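Local coordinates for protein tRNA (guanine(9)-N1)-methyltransferase (Schizosaccharomyces pombe, PDB 4JWH) that methylates N1 of guanosine 9 in cytoplasmic tRNA, using S-adenosyl-L-methionine as the methyl donor and releasing S-adenosyl-L-homocysteine, at residues S102-V107 / K207-G212; I106-A111 / V142-T147. All coordinates share one frame; numbering follows the deposited sequence.

Contact 1 of 2, residues S102-V107 / K207-G212; sequences SSIRIV and KIYIIG. With SAH (S-adenosyl-L-homocysteine), chain C.
Two central strands of a six-stranded parallel sheet meet where R105, I106 and V107 pair in register with I208, Y209 and I210. Their short axes run the same way, 20° apart, the usual parallel-sheet twist. Y209 is gripped from both its backbone ends: its N donates to R105 O, and its O accepts from V107 N at 2.8 Å. A third bond, I211 N to V107 O at 2.7 Å, continues the ladder, and I210 CA leans on the same oxygen at 3.4 Å.

On one face, the R105 chain bends twice (chi2 56°, chi3 55°), setting CD and then NE, and the guanidinium comes to lie over I208. I208 CG1 touches one flat side of the group off-centre, 3.6 Å from R105 NH2, while a water at its in-plane edge bridges NH2 to K207 O only doubtfully, lying unusually close to NH2. Farther along this face, V107 CG2 meets I208 CG2 at 3.7 Å. This pairing lies in the SPOUT-family methyltransferase domain, whose cofactor site takes in the end of strand 208-212: there G212 N donates to O2' of the bound SAH, 3.0 Å away, and a CB on this glycine would collide with SAH O3'.

The opposite face holds I104, I106 and Y209. I104 CG2 approaches the Y209 ring at its edge, 3.8 Å from CD2, while the phenol oxygen is held by the backbone N of D204. I106 CG2 crosses to I211 CD1, with helix 254-267 covering this side through F258, L261 and V257. I211 CG2 reaches the SAH ribose, 3.6 Å from O2'.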
# COMPACT_ATOMS: atom_id res chain seq x y z
N SER A 102 -8.44 12.90 0.53
CA SER A 102 -8.53 12.48 -0.86
C SER A 102 -9.66 11.44 -0.94
O SER A 102 -9.91 10.71 0.00
CB SER A 102 -7.18 11.84 -1.25
OG SER A 102 -7.23 11.17 -2.50
N SER A 103 -10.34 11.37 -2.07
CA SER A 103 -11.31 10.29 -2.27
C SER A 103 -10.63 8.94 -2.63
O SER A 103 -11.28 7.90 -2.67
CB SER A 103 -12.32 10.71 -3.33
OG SER A 103 -11.64 11.05 -4.51
N ILE A 104 -9.31 8.94 -2.87
CA ILE A 104 -8.62 7.68 -3.21
C ILE A 104 -8.78 6.60 -2.14
O ILE A 104 -8.79 6.90 -0.94
CB ILE A 104 -7.14 7.93 -3.57
CG1 ILE A 104 -7.08 8.71 -4.88
CG2 ILE A 104 -6.34 6.61 -3.73
CD1 ILE A 104 -5.76 9.49 -5.13
N ARG A 105 -8.97 5.35 -2.58
CA ARG A 105 -8.86 4.17 -1.73
C ARG A 105 -7.49 3.57 -1.97
O ARG A 105 -7.08 3.43 -3.12
CB ARG A 105 -9.92 3.11 -2.04
CG ARG A 105 -11.29 3.35 -1.37
CD ARG A 105 -11.88 4.71 -1.70
NE ARG A 105 -12.01 4.97 -3.14
CZ ARG A 105 -13.02 4.54 -3.90
NH1 ARG A 105 -13.98 3.77 -3.39
NH2 ARG A 105 -13.04 4.87 -5.19
N ILE A 106 -6.78 3.22 -0.90
CA ILE A 106 -5.57 2.40 -1.03
C ILE A 106 -5.79 1.08 -0.31
O ILE A 106 -6.18 1.07 0.84
CB ILE A 106 -4.27 3.11 -0.54
CG1 ILE A 106 -3.99 4.37 -1.40
CG2 ILE A 106 -3.07 2.10 -0.49
CD1 ILE A 106 -2.67 5.12 -1.10
N VAL A 107 -5.54 -0.02 -1.00
CA VAL A 107 -5.79 -1.36 -0.46
C VAL A 107 -4.49 -2.08 -0.12
O VAL A 107 -3.62 -2.28 -1.00
CB VAL A 107 -6.55 -2.23 -1.48
CG1 VAL A 107 -6.71 -3.64 -0.99
CG2 VAL A 107 -7.91 -1.60 -1.87
N LYS A 207 -9.57 6.37 -8.62
CA LYS A 207 -8.98 5.03 -8.67
C LYS A 207 -8.65 4.40 -7.30
O LYS A 207 -8.68 5.06 -6.25
CB LYS A 207 -7.75 5.02 -9.60
CG LYS A 207 -8.07 5.45 -11.06
CD LYS A 207 -8.80 4.37 -11.82
CE LYS A 207 -9.14 4.79 -13.22
NZ LYS A 207 -7.93 5.20 -13.99
N ILE A 208 -8.34 3.12 -7.34
CA ILE A 208 -8.17 2.37 -6.14
C ILE A 208 -6.87 1.65 -6.34
O ILE A 208 -6.75 0.86 -7.27
CB ILE A 208 -9.36 1.40 -5.92
CG1 ILE A 208 -10.67 2.20 -5.79
CG2 ILE A 208 -9.10 0.52 -4.71
CD1 ILE A 208 -11.92 1.32 -5.86
N TYR A 209 -5.88 1.95 -5.51
CA TYR A 209 -4.50 1.44 -5.73
C TYR A 209 -4.23 0.34 -4.76
O TYR A 209 -4.51 0.50 -3.59
CB TYR A 209 -3.46 2.59 -5.58
CG TYR A 209 -3.70 3.57 -6.69
CD1 TYR A 209 -3.25 3.29 -7.99
CD2 TYR A 209 -4.46 4.72 -6.48
CE1 TYR A 209 -3.50 4.17 -9.05
CE2 TYR A 209 -4.73 5.60 -7.53
CZ TYR A 209 -4.25 5.31 -8.81
OH TYR A 209 -4.50 6.16 -9.85
N ILE A 210 -3.72 -0.79 -5.24
CA ILE A 210 -3.47 -1.94 -4.37
C ILE A 210 -1.97 -2.10 -4.12
O ILE A 210 -1.18 -2.06 -5.05
CB ILE A 210 -4.01 -3.25 -4.98
CG1 ILE A 210 -5.50 -3.11 -5.34
CG2 ILE A 210 -3.84 -4.44 -4.00
CD1 ILE A 210 -5.94 -4.09 -6.43
N ILE A 211 -1.61 -2.30 -2.85
CA ILE A 211 -0.25 -2.71 -2.45
C ILE A 211 -0.30 -4.15 -1.96
O ILE A 211 -1.15 -4.50 -1.12
CB ILE A 211 0.31 -1.79 -1.34
CG1 ILE A 211 0.21 -0.30 -1.77
CG2 ILE A 211 1.76 -2.20 -0.98
CD1 ILE A 211 0.47 0.72 -0.67
N GLY A 212 0.59 -5.01 -2.48
CA GLY A 212 0.76 -6.37 -1.92
C GLY A 212 1.24 -6.36 -0.47
O GLY A 212 2.33 -5.86 -0.18
N SAH C . 7.59 -10.19 -4.80
CA SAH C . 6.55 -9.38 -4.18
CB SAH C . 7.27 -8.44 -3.19
CG SAH C . 6.69 -7.08 -3.20
SD SAH C . 7.11 -5.77 -2.12
C SAH C . 5.65 -8.87 -5.30
O SAH C . 5.06 -7.83 -5.32
OXT SAH C . 5.42 -9.58 -6.23
C5' SAH C . 5.54 -5.35 -1.48
C4' SAH C . 4.62 -4.48 -2.33
O4' SAH C . 5.10 -3.18 -2.51
C3' SAH C . 4.29 -4.98 -3.74
O3' SAH C . 3.30 -5.97 -3.75
C2' SAH C . 3.90 -3.75 -4.47
O2' SAH C . 2.55 -3.52 -4.25
C1' SAH C . 4.77 -2.73 -3.78
N9 SAH C . 5.95 -2.33 -4.56
C8 SAH C . 7.20 -2.49 -4.21
N7 SAH C . 8.03 -1.98 -5.08
C5 SAH C . 7.30 -1.44 -6.01
C6 SAH C . 7.54 -0.70 -7.25
N6 SAH C . 8.76 -0.46 -7.66
N1 SAH C . 6.50 -0.31 -7.94
C2 SAH C . 5.26 -0.55 -7.54
N3 SAH C . 4.97 -1.21 -6.45
C4 SAH C . 5.93 -1.67 -5.65
O HOH W 1 -10.99 6.33 -5.59

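Contact 2 of 2, residues I106-A111 / V142-T147; sequences IVLDCA and VELFAT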
# COMPACT_ATOMS: atom_id res chain seq x y z
N ILE A 106 -6.78 3.22 -0.90
CA ILE A 106 -5.57 2.40 -1.03
C ILE A 106 -5.79 1.08 -0.31
O ILE A 106 -6.18 1.07 0.84
CB ILE A 106 -4.27 3.11 -0.54
CG1 ILE A 106 -3.99 4.37 -1.40
CG2 ILE A 106 -3.07 2.10 -0.49
CD1 ILE A 106 -2.67 5.12 -1.10
N VAL A 107 -5.54 -0.02 -1.00
CA VAL A 107 -5.79 -1.36 -0.46
C VAL A 107 -4.49 -2.08 -0.12
O VAL A 107 -3.62 -2.28 -1.00
CB VAL A 107 -6.55 -2.23 -1.48
CG1 VAL A 107 -6.71 -3.64 -0.99
CG2 VAL A 107 -7.91 -1.60 -1.87
N LEU A 108 -4.36 -2.52 1.13
CA LEU A 108 -3.36 -3.52 1.45
C LEU A 108 -3.95 -4.91 1.22
O LEU A 108 -4.91 -5.33 1.92
CB LEU A 108 -2.82 -3.32 2.87
CG LEU A 108 -2.45 -1.88 3.26
CD1 LEU A 108 -1.93 -1.78 4.68
CD2 LEU A 108 -1.48 -1.21 2.24
N ASP A 109 -3.42 -5.60 0.20
CA ASP A 109 -3.90 -6.92 -0.17
C ASP A 109 -3.21 -7.93 0.75
O ASP A 109 -2.05 -8.29 0.54
CB ASP A 109 -3.59 -7.23 -1.64
CG ASP A 109 -3.91 -8.68 -2.04
OD1 ASP A 109 -4.67 -9.38 -1.33
OD2 ASP A 109 -3.42 -9.10 -3.10
N CYS A 110 -3.94 -8.37 1.77
CA CYS A 110 -3.35 -9.23 2.77
C CYS A 110 -3.64 -10.71 2.54
O CYS A 110 -3.85 -11.44 3.48
CB CYS A 110 -3.81 -8.82 4.19
SG CYS A 110 -3.39 -7.13 4.68
N ALA A 111 -3.61 -11.14 1.29
CA ALA A 111 -3.88 -12.52 0.92
C ALA A 111 -2.72 -13.49 1.00
O ALA A 111 -2.88 -14.66 0.60
CB ALA A 111 -4.51 -12.58 -0.50
N VAL A 142 -6.21 9.21 2.79
CA VAL A 142 -7.07 8.41 1.95
C VAL A 142 -7.87 7.47 2.81
O VAL A 142 -7.68 7.44 4.04
CB VAL A 142 -6.22 7.58 0.94
CG1 VAL A 142 -5.44 8.51 0.06
CG2 VAL A 142 -5.27 6.62 1.67
N GLU A 143 -8.73 6.67 2.18
CA GLU A 143 -9.32 5.53 2.88
C GLU A 143 -8.43 4.30 2.68
O GLU A 143 -8.24 3.82 1.54
CB GLU A 143 -10.79 5.26 2.44
CG GLU A 143 -11.84 6.25 3.03
CD GLU A 143 -12.10 6.17 4.55
OE1 GLU A 143 -11.73 5.20 5.25
OE2 GLU A 143 -12.72 7.11 5.06
N LEU A 144 -7.88 3.84 3.79
CA LEU A 144 -7.05 2.65 3.85
C LEU A 144 -7.86 1.37 4.08
O LEU A 144 -8.63 1.28 5.02
CB LEU A 144 -5.98 2.81 4.95
CG LEU A 144 -4.86 1.75 5.09
CD1 LEU A 144 -4.15 1.61 3.75
CD2 LEU A 144 -3.84 2.11 6.24
N PHE A 145 -7.69 0.39 3.20
CA PHE A 145 -8.35 -0.89 3.34
C PHE A 145 -7.29 -1.93 3.55
O PHE A 145 -6.16 -1.81 3.01
CB PHE A 145 -9.18 -1.27 2.09
CG PHE A 145 -10.52 -0.55 2.00
CD1 PHE A 145 -11.74 -1.26 2.13
CD2 PHE A 145 -10.56 0.82 1.78
CE1 PHE A 145 -12.96 -0.60 2.03
CE2 PHE A 145 -11.78 1.49 1.69
CZ PHE A 145 -13.00 0.77 1.84
N ALA A 146 -7.63 -2.93 4.37
CA ALA A 146 -6.81 -4.14 4.49
C ALA A 146 -7.69 -5.36 4.15
O ALA A 146 -8.55 -5.79 4.97
CB ALA A 146 -6.26 -4.25 5.88
N THR A 147 -7.50 -5.92 2.96
CA THR A 147 -8.40 -6.97 2.46
C THR A 147 -7.80 -8.38 2.62
O THR A 147 -6.57 -8.53 2.72
CB THR A 147 -8.85 -6.70 0.98
OG1 THR A 147 -7.70 -6.62 0.12
CG2 THR A 147 -9.66 -5.39 0.88
O HOH W 2 -7.27 -9.09 -0.96
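I106 to D109 pair in parallel with L144 to T147, and five backbone hydrogen bonds carry the ladder from I106 N on E143 O to C110 N on T147 O. L144 CG stands anti to the backbone N (chi1 -172°), and beyond it CD1 bends back across the gap to lie 3.9 Å from L108 CG and 3.6 Å from I106 O. Replacing L108 by an alanine would probably leave L144 CD1 without its leucine neighbour and open a gap on this face. Beside it, V142 CG2 meets I106 CG1 at 4.0 Å.

On the other face, T147 OG1 sits between the backbone N and the carbonyl carbon (chi1 59°), 3.3 Å from V107 CG1, and donates to a water that donates to D109 OD1. The second oxygen of D109 is taken by K227 and the Y191 hydroxyl.

The strands are the two ends of a beta-alpha-beta unit, joined through helix 118-137. Helix 254-267 packs on the I106, V142 and L144 side, while Y178 of helix 178-181 lies against V107, D109 and T147. Strand 208-212 flanks 105-109; beyond 143-147 lies strand 171-173, whose N172 ND2 hydrogen-bonds L144 O.

Strand 105-109 is the middle rail of both contacts, whose centres lie about 7 Å apart, and I106 and V107 belong to each: the N and O of V107 bond to 208-212, those of I106 to 142-147. The two ladders touch beyond the shared residues. I211 O probably accepts from D109 N at 2.8 Å, I104 O probably from E143 N at 3.1 Å, and R105 CG packs 3.6 Å from F145 CE2. The principle is a parallel alpha/beta sheet with its ligand at the C-terminal ends of the strands: contact 1 delivers I211 and G212 to SAH, whereas contact 2 stands one strand back, D109 approaching the ligand to about 7 Å between nearest atoms.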